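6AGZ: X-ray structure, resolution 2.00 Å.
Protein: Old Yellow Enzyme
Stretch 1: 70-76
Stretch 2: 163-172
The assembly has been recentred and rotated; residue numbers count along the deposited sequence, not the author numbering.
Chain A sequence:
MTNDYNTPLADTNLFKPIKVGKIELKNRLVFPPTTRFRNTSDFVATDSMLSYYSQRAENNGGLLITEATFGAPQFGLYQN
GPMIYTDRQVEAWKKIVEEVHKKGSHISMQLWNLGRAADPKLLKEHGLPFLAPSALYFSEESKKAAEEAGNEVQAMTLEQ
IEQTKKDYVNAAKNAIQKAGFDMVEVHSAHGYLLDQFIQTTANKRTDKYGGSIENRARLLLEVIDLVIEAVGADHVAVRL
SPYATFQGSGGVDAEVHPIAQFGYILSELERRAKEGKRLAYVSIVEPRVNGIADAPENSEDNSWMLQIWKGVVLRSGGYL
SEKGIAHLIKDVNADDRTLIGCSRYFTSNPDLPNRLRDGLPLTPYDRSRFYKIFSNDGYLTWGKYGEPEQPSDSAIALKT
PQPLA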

# COMPACT_ATOMS: atom_id res chain seq x y z
N PHE A 70 2.51 29.44 9.17
CA PHE A 70 3.37 29.75 8.04
C PHE A 70 4.83 29.82 8.49
O PHE A 70 5.16 30.47 9.48
N GLY A 71 5.70 29.13 7.75
CA GLY A 71 7.12 29.20 8.05
C GLY A 71 7.78 30.48 7.59
O GLY A 71 8.78 30.91 8.17
N ALA A 72 7.22 31.12 6.57
CA ALA A 72 7.75 32.35 6.01
C ALA A 72 6.62 33.06 5.28
O ALA A 72 5.57 32.46 5.03
N PRO A 73 6.80 34.34 4.93
CA PRO A 73 5.76 35.02 4.14
C PRO A 73 5.38 34.30 2.86
O PRO A 73 4.20 34.26 2.51
N GLN A 74 6.36 33.72 2.16
CA GLN A 74 6.05 32.98 0.94
C GLN A 74 5.26 31.70 1.22
O GLN A 74 4.59 31.19 0.31
N PHE A 75 5.31 31.19 2.45
CA PHE A 75 4.54 30.00 2.80
C PHE A 75 3.04 30.28 2.90
O PHE A 75 2.25 29.33 2.92
N GLY A 76 2.63 31.54 2.95
CA GLY A 76 1.22 31.88 3.08
C GLY A 76 0.56 32.21 1.75
O GLY A 76 0.99 31.72 0.71
N GLN A 163 14.89 27.60 -1.80
CA GLN A 163 14.50 28.58 -0.80
C GLN A 163 13.39 28.04 0.10
O GLN A 163 13.33 28.36 1.29
N THR A 164 12.49 27.23 -0.46
CA THR A 164 11.46 26.59 0.35
C THR A 164 12.09 25.69 1.41
O THR A 164 11.71 25.73 2.59
N LYS A 165 13.07 24.87 1.00
CA LYS A 165 13.77 24.01 1.95
C LYS A 165 14.43 24.83 3.06
O LYS A 165 14.25 24.56 4.25
N LYS A 166 15.21 25.85 2.67
CA LYS A 166 15.88 26.69 3.66
C LYS A 166 14.88 27.34 4.60
O LYS A 166 15.13 27.46 5.81
N ASP A 167 13.72 27.77 4.08
CA ASP A 167 12.70 28.38 4.92
C ASP A 167 12.13 27.37 5.91
O ASP A 167 11.87 27.72 7.07
N TYR A 168 11.92 26.13 5.48
CA TYR A 168 11.49 25.09 6.41
C TYR A 168 12.51 24.90 7.52
O TYR A 168 12.14 24.77 8.70
N VAL A 169 13.80 24.89 7.18
CA VAL A 169 14.84 24.72 8.20
C VAL A 169 14.80 25.88 9.19
O VAL A 169 14.85 25.68 10.41
N ASN A 170 14.71 27.11 8.68
CA ASN A 170 14.70 28.28 9.55
C ASN A 170 13.49 28.29 10.47
O ASN A 170 13.60 28.59 11.66
N ALA A 171 12.31 27.96 9.93
CA ALA A 171 11.10 27.92 10.75
C ALA A 171 11.18 26.83 11.81
O ALA A 171 10.75 27.02 12.95
N ALA A 172 11.73 25.66 11.44
CA ALA A 172 11.89 24.59 12.41
C ALA A 172 12.84 24.98 13.54
O ALA A 172 12.59 24.68 14.71

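Residues 71-76 are loop apart from a short 3-10 segment at 73-75, and they lie against one side of the helix that runs through 163-172. The contact is small, burying 282 Å² in total. No direct hydrogen bond crosses it. Packing of side chains and one bridging water hold the two pieces together.

Phe75 is the main side chain of the contact. Its CA-to-CB bond points toward the helix, and chi1 of -79° (m) with chi2 of 29° carries the ring to the helix surface. The CA atoms of Phe75 and Thr164 are 8.1 Å apart, and the Phe75 ring fills much of the space between. The ring tip meets three helix residues. Phe75 CZ is 3.6 Å from Thr164 O, which sits at the ring edge, near its plane. This carbonyl oxygen also accepts the helical hydrogen bond from Tyr168 N. Phe75 CE1 lies 3.5 Å from Asp167 CB, so the aspartate offers its aliphatic carbon to the ring. Phe75 CZ also lies 3.5 Å from Tyr168 CD1.

The two rings form an edge-to-face pair. The edge of Phe75 is directed to one face of Tyr168, with centroids 4.7 Å apart and planes at 53°. The CA-to-CB bond of Tyr168 points sideways, but the side chain then comes nearer to the loop. Its chi1 of -91° is off the standard wells, and chi2 is 106°. Thr164, one turn earlier, has chi1 of -66° (m). Its methyl adds a looser contact, with Thr164 CG2 4.2 Å from Phe75 CZ.

Asp167 points toward the loop with chi1 of -70° (m) and chi2 of -14°. Its carboxylate is held from within the helix: Gln163 NE2 donates to Asp167 OD1 at 2.9 Å. Gln163 reaches it with chi1 of -169° (t), chi2 of 60° (p) and chi3 of 50°, bringing its amide forward to the next turn, alongside Asp167. The other oxygen, Asp167 OD2, is 3.9 Å from Ala72 CB, a van der Waals contact.

The backbones approach most closely at Gly71 and Ala171, whose CA atoms are 5.0 Å apart. Ala171 CB points toward the loop and rests 3.6 Å from Gly71 CA. A CB on Gly71 would point toward the helix, only 3.2 Å from Ala171 CB. A CB on Gly71 would also clash with Phe75 CD2, at 2.9 Å. The absence of a side chain here leaves room for both the methyl and the ring.

Water 1 bridges two backbone carbonyls, one from each stretch, and the side chain of Asn170. The oxygen of water 1 donates to Gly71 O (2.9 Å) and Asp167 O (2.7 Å) and accepts from Asn170 ND2 (3.0 Å). Asn170 has chi1 of 174° (t) and chi2 of 69°; its CA-to-CB bond points sideways, but its amide end comes nearer to the loop and reaches the water.

Gln74 starts toward the helix, but its t, p conformation leads the amide away, and its NE2 is hydrogen-bonded elsewhere in the structure. Lys165 and Lys166 point away.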

# COMPACT_ATOMS: atom_id res chain seq x y z
CB PHE A 70 2.96 31.09 7.41
CG PHE A 70 1.53 31.14 6.98
CD1 PHE A 70 0.94 30.07 6.34
CD2 PHE A 70 0.76 32.28 7.20
CE1 PHE A 70 -0.39 30.12 5.94
CE2 PHE A 70 -0.56 32.34 6.81
CZ PHE A 70 -1.14 31.26 6.17
CB ALA A 72 8.94 32.07 5.07
CB PRO A 73 6.39 36.39 3.86
CG PRO A 73 7.26 36.63 5.04
CD PRO A 73 7.82 35.29 5.42
CB GLN A 74 7.35 32.65 0.19
CG GLN A 74 7.15 32.04 -1.19
CD GLN A 74 6.45 32.99 -2.15
OE1 GLN A 74 7.01 34.00 -2.57
NE2 GLN A 74 5.21 32.66 -2.50
CB PHE A 75 5.03 29.42 4.13
CG PHE A 75 6.29 28.59 4.01
CD1 PHE A 75 7.23 28.86 3.03
CD2 PHE A 75 6.52 27.55 4.89
CE1 PHE A 75 8.38 28.10 2.93
CE2 PHE A 75 7.67 26.78 4.80
CZ PHE A 75 8.60 27.06 3.82
CB GLN A 163 14.06 29.88 -1.47
CG GLN A 163 13.88 31.04 -0.50
CD GLN A 163 15.16 31.37 0.24
OE1 GLN A 163 16.21 31.55 -0.37
NE2 GLN A 163 15.07 31.46 1.56
CB THR A 164 10.50 25.79 -0.53
OG1 THR A 164 9.77 26.69 -1.37
CG2 THR A 164 9.53 25.00 0.32
CB LYS A 165 14.79 23.15 1.21
CG LYS A 165 14.21 22.38 0.04
CD LYS A 165 15.26 22.08 -1.01
CE LYS A 165 15.89 20.72 -0.80
NZ LYS A 165 16.97 20.45 -1.79
CB LYS A 166 16.73 27.74 2.96
CG LYS A 166 17.82 27.16 2.07
CD LYS A 166 18.67 28.25 1.43
CE LYS A 166 19.70 27.66 0.49
NZ LYS A 166 20.34 28.71 -0.36
CB ASP A 167 11.59 28.97 4.06
CG ASP A 167 12.03 30.19 3.28
OD1 ASP A 167 13.11 30.74 3.60
OD2 ASP A 167 11.30 30.60 2.36
CB TYR A 168 11.26 23.77 5.67
CG TYR A 168 9.85 23.56 5.17
CD1 TYR A 168 9.55 23.67 3.82
CD2 TYR A 168 8.82 23.25 6.04
CE1 TYR A 168 8.27 23.48 3.35
CE2 TYR A 168 7.53 23.05 5.59
CZ TYR A 168 7.26 23.17 4.24
OH TYR A 168 5.98 22.97 3.78
CB VAL A 169 16.22 24.59 7.54
CG1 VAL A 169 17.31 24.55 8.60
CG2 VAL A 169 16.27 23.34 6.68
CB ASN A 170 14.75 29.56 8.71
CG ASN A 170 14.60 30.82 9.55
OD1 ASN A 170 15.49 31.17 10.32
ND2 ASN A 170 13.47 31.50 9.39
CB ALA A 171 9.87 27.74 9.87
CB ALA A 172 12.37 23.32 11.72
O HOH W 1 11.51 30.41 7.37